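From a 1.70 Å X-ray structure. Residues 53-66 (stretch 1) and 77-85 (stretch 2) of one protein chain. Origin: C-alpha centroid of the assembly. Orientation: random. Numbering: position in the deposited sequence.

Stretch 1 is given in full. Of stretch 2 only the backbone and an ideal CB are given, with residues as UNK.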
# COMPACT_ATOMS: atom_id res chain seq x y z
N GLU A 53 4.93 0.05 19.99
CA GLU A 53 3.93 1.06 20.29
C GLU A 53 3.61 1.92 19.06
O GLU A 53 4.51 2.37 18.35
CB GLU A 53 4.46 1.94 21.41
CG GLU A 53 3.55 3.06 21.83
CD GLU A 53 4.25 4.12 22.66
OE1 GLU A 53 5.18 3.77 23.44
OE2 GLU A 53 3.87 5.30 22.53
N LEU A 54 2.32 2.15 18.82
CA LEU A 54 1.89 2.88 17.62
C LEU A 54 2.67 4.19 17.38
O LEU A 54 3.22 4.36 16.30
CB LEU A 54 0.39 3.19 17.67
CG LEU A 54 -0.20 3.97 16.48
CD1 LEU A 54 -0.02 3.24 15.13
CD2 LEU A 54 -1.66 4.29 16.75
N ASP A 55 2.69 5.09 18.35
CA ASP A 55 3.34 6.39 18.16
C ASP A 55 4.86 6.26 17.97
O ASP A 55 5.45 7.00 17.19
CB ASP A 55 3.04 7.35 19.32
CG ASP A 55 1.59 7.81 19.36
OD1 ASP A 55 0.88 7.67 18.35
OD2 ASP A 55 1.15 8.32 20.40
N VAL A 56 5.47 5.32 18.69
CA VAL A 56 6.91 5.05 18.54
C VAL A 56 7.20 4.60 17.12
O VAL A 56 8.12 5.11 16.49
CB VAL A 56 7.42 4.01 19.58
CG1 VAL A 56 8.89 3.62 19.30
CG2 VAL A 56 7.27 4.57 20.98
N LEU A 57 6.41 3.65 16.62
CA LEU A 57 6.59 3.16 15.26
C LEU A 57 6.36 4.23 14.19
O LEU A 57 7.14 4.35 13.26
CB LEU A 57 5.71 1.93 15.02
CG LEU A 57 6.33 0.56 15.34
CD1 LEU A 57 7.11 0.51 16.64
CD2 LEU A 57 5.25 -0.54 15.31
N LEU A 58 5.29 5.01 14.32
CA LEU A 58 5.06 6.10 13.37
C LEU A 58 6.21 7.11 13.38
O LEU A 58 6.59 7.63 12.33
CB LEU A 58 3.71 6.80 13.61
CG LEU A 58 2.50 5.93 13.27
CD1 LEU A 58 1.26 6.60 13.85
CD2 LEU A 58 2.39 5.74 11.74
N ASP A 59 6.76 7.39 14.56
CA ASP A 59 7.92 8.26 14.64
C ASP A 59 9.14 7.66 13.95
O ASP A 59 9.92 8.39 13.30
CB ASP A 59 8.24 8.64 16.09
CG ASP A 59 9.34 9.69 16.16
OD1 ASP A 59 9.13 10.81 15.64
OD2 ASP A 59 10.41 9.37 16.71
N VAL A 60 9.32 6.34 14.06
CA VAL A 60 10.39 5.65 13.32
C VAL A 60 10.23 5.87 11.81
O VAL A 60 11.19 6.22 11.12
CB VAL A 60 10.48 4.13 13.66
CG1 VAL A 60 11.42 3.39 12.69
CG2 VAL A 60 10.94 3.97 15.09
N VAL A 61 9.01 5.69 11.31
CA VAL A 61 8.76 5.88 9.89
C VAL A 61 9.03 7.34 9.46
O VAL A 61 9.67 7.59 8.42
CB VAL A 61 7.32 5.45 9.52
CG1 VAL A 61 7.08 5.71 8.01
CG2 VAL A 61 7.12 3.96 9.83
N LYS A 62 8.54 8.30 10.24
CA LYS A 62 8.78 9.72 9.95
C LYS A 62 10.28 10.02 9.88
O LYS A 62 10.74 10.73 8.99
CB LYS A 62 8.11 10.60 11.00
CG LYS A 62 6.61 10.60 10.86
CD LYS A 62 5.92 11.08 12.13
CE LYS A 62 6.17 12.54 12.38
NZ LYS A 62 5.44 13.03 13.60
N ARG A 63 11.03 9.46 10.81
CA ARG A 63 12.46 9.76 10.83
C ARG A 63 13.18 9.04 9.70
O ARG A 63 14.19 9.54 9.20
CB ARG A 63 13.06 9.47 12.21
CG ARG A 63 12.60 10.52 13.21
CD ARG A 63 13.27 10.38 14.55
NE ARG A 63 12.83 9.17 15.22
CZ ARG A 63 13.60 8.11 15.37
NH1 ARG A 63 14.83 8.13 14.92
NH2 ARG A 63 13.12 7.03 15.98
N ALA A 64 12.64 7.88 9.30
CA ALA A 64 13.20 7.09 8.20
C ALA A 64 13.05 7.86 6.90
O ALA A 64 14.00 8.00 6.15
CB ALA A 64 12.50 5.72 8.08
N GLN A 65 11.85 8.38 6.65
CA GLN A 65 11.67 9.16 5.42
C GLN A 65 12.50 10.46 5.45
O GLN A 65 13.06 10.85 4.43
CB GLN A 65 10.18 9.38 5.07
CG GLN A 65 9.48 10.42 5.85
CD GLN A 65 8.02 10.67 5.40
OE1 GLN A 65 7.50 10.07 4.44
NE2 GLN A 65 7.37 11.55 6.11
N GLN A 66 12.63 11.09 6.62
CA GLN A 66 13.49 12.27 6.72
C GLN A 66 14.96 11.89 6.49
O GLN A 66 15.70 12.66 5.87
CB GLN A 66 13.32 13.00 8.07
CG GLN A 66 14.17 14.27 8.19
CD GLN A 66 13.83 15.31 7.14
OE1 GLN A 66 14.72 15.90 6.52
NE2 GLN A 66 12.54 15.56 6.96
N UNK A 77 8.40 8.64 -1.61
CA UNK A 77 7.06 8.06 -1.51
C UNK A 77 7.13 7.00 -0.42
O UNK A 77 7.89 6.02 -0.52
CB UNK A 77 6.59 7.47 -2.84
N UNK A 78 6.35 7.21 0.64
CA UNK A 78 6.41 6.34 1.81
C UNK A 78 5.10 5.57 1.93
O UNK A 78 4.03 6.17 1.89
CB UNK A 78 6.68 7.15 3.08
N UNK A 79 5.19 4.25 2.08
CA UNK A 79 4.02 3.40 2.20
C UNK A 79 4.02 2.79 3.60
O UNK A 79 5.08 2.43 4.12
CB UNK A 79 4.01 2.32 1.12
N UNK A 80 2.85 2.69 4.21
CA UNK A 80 2.72 2.16 5.56
C UNK A 80 1.50 1.25 5.58
O UNK A 80 0.48 1.57 4.95
CB UNK A 80 2.60 3.28 6.60
N UNK A 81 1.61 0.11 6.26
CA UNK A 81 0.44 -0.69 6.56
C UNK A 81 0.44 -0.99 8.06
O UNK A 81 1.48 -1.40 8.61
CB UNK A 81 0.42 -1.98 5.73
N UNK A 82 -0.69 -0.77 8.71
CA UNK A 82 -0.78 -0.95 10.16
C UNK A 82 -1.84 -1.99 10.47
O UNK A 82 -2.95 -1.90 9.95
CB UNK A 82 -1.10 0.37 10.86
N UNK A 83 -1.49 -2.95 11.34
CA UNK A 83 -2.48 -3.85 11.92
C UNK A 83 -2.77 -3.35 13.32
O UNK A 83 -1.92 -3.44 14.22
CB UNK A 83 -2.00 -5.30 11.93
N UNK A 84 -3.96 -2.79 13.50
CA UNK A 84 -4.35 -2.09 14.71
C UNK A 84 -5.42 -2.92 15.43
O UNK A 84 -6.50 -3.15 14.89
CB UNK A 84 -4.86 -0.68 14.39
N UNK A 85 -5.10 -3.37 16.64
CA UNK A 85 -6.03 -4.15 17.46
C UNK A 85 -5.78 -3.73 18.90
O UNK A 85 -5.15 -4.46 19.66
CB UNK A 85 -5.85 -5.66 17.27

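Stretch 2 runs as an extended strand against the helix 54-66 of stretch 1, nearly antiparallel to it (160° between N-to-C directions), with a closest axis approach of 9.8 Å. The alternation of a strand decides which positions supply side chains to the space between the two.

Position 77 (phi/psi -103/118) directs CA-to-CB away from the helix, and its ideal CB has nothing of stretch 1 within 5.5 Å. The helix imposes no choice here; the residue is Ile-77.

Position 78 is the most constrained. Its CB points toward the helix, and the ideal CB lies only 3.3 Å from Gln-65 OE1 and 5.1 Å from Val-61 CG1. A carbonyl oxygen this close favours a short side chain carrying a donor, while the valine methyl offers an apolar surface; serine, threonine or perhaps cysteine would suit, and a beta-branched residue also fits the extended backbone (-113/129). The residue is Thr-78. At chi1 -58° (m), its OG1 donates a 2.7 Å hydrogen bond to Gln-65 OE1, and its CG2 rests 3.7 Å from Val-61 CG1.

Position 79 points away again, so the helix places no demand on it. It is Ser-79, whose OG is hydrogen-bonded elsewhere in the structure.

Position 80 points toward the helix, but its ideal CB is 5.3 Å from Val-61 CG1, a gap that a longer apolar chain can close. Isoleucine, leucine or methionine would all be reasonable. Ile-80 (chi1 m, chi2 t) brings its CD1 to 3.7 Å from Val-61 CG1.

At position 81 nothing of stretch 1 lies within 5.5 Å of the ideal CB, so the helix sets no limit; it is Lys-81.

Position 82 points toward the helix, with its ideal CB 5.3 Å from Leu-54 CD1. The leucine side chains of 54 and 58 present methyls, so a medium-sized aliphatic is expected. Ile-82, again m and t, places its CD1 4.2 Å from Leu-54 CD1 and 4.3 Å from Leu-58 CD2, touching two successive helical turns with one methyl.

Position 83 is out of reach of the helix and leaves the choice open; it is His-83.

Position 84 has a sideways CB with no helix atom within 5.5 Å, so only a long side chain, aromatic or aliphatic, could return to Leu-54. Tyr-84, chi1 -175° (t), does so: its CE1 lies 4.1 Å from Leu-54 CD2, which approaches the ring obliquely.

Position 85 (-144/74) follows the strand, beyond reach of the helix; it is Arg-85, its guanidinium engaged elsewhere.

Stretch 2 (77-85) ITSIKIHYR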
# COMPACT_ATOMS: atom_id res chain seq x y z
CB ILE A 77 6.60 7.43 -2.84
CG1 ILE A 77 6.68 8.42 -4.01
CG2 ILE A 77 5.18 6.82 -2.70
CD1 ILE A 77 5.78 9.68 -3.86
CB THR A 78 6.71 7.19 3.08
OG1 THR A 78 7.95 7.90 2.91
CG2 THR A 78 6.80 6.32 4.36
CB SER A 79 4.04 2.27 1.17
OG SER A 79 4.12 2.76 -0.16
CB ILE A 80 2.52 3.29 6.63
CG1 ILE A 80 3.65 4.32 6.56
CG2 ILE A 80 2.42 2.68 8.04
CD1 ILE A 80 3.40 5.62 7.33
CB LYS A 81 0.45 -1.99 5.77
CG LYS A 81 -0.93 -2.62 5.62
CD LYS A 81 -0.91 -3.77 4.61
CE LYS A 81 -1.00 -3.29 3.15
NZ LYS A 81 -2.36 -2.80 2.74
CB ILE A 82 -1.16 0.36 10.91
CG1 ILE A 82 -0.24 1.52 10.50
CG2 ILE A 82 -1.13 0.17 12.45
CD1 ILE A 82 -0.70 2.89 11.01
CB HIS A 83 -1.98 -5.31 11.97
CG HIS A 83 -3.06 -6.30 12.24
ND1 HIS A 83 -3.02 -7.60 11.79
CD2 HIS A 83 -4.23 -6.18 12.92
CE1 HIS A 83 -4.10 -8.24 12.19
NE2 HIS A 83 -4.86 -7.40 12.87
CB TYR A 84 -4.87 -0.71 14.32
CG TYR A 84 -5.21 0.21 15.47
CD1 TYR A 84 -4.22 0.62 16.36
CD2 TYR A 84 -6.51 0.69 15.64
CE1 TYR A 84 -4.52 1.48 17.42
CE2 TYR A 84 -6.82 1.55 16.70
CZ TYR A 84 -5.82 1.93 17.58
OH TYR A 84 -6.11 2.79 18.63
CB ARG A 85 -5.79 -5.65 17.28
CG ARG A 85 -6.81 -6.55 17.98
CD ARG A 85 -6.26 -7.96 18.08
NE ARG A 85 -6.21 -8.63 16.78
CZ ARG A 85 -5.33 -9.57 16.44
NH1 ARG A 85 -4.39 -9.96 17.29
NH2 ARG A 85 -5.39 -10.13 15.24
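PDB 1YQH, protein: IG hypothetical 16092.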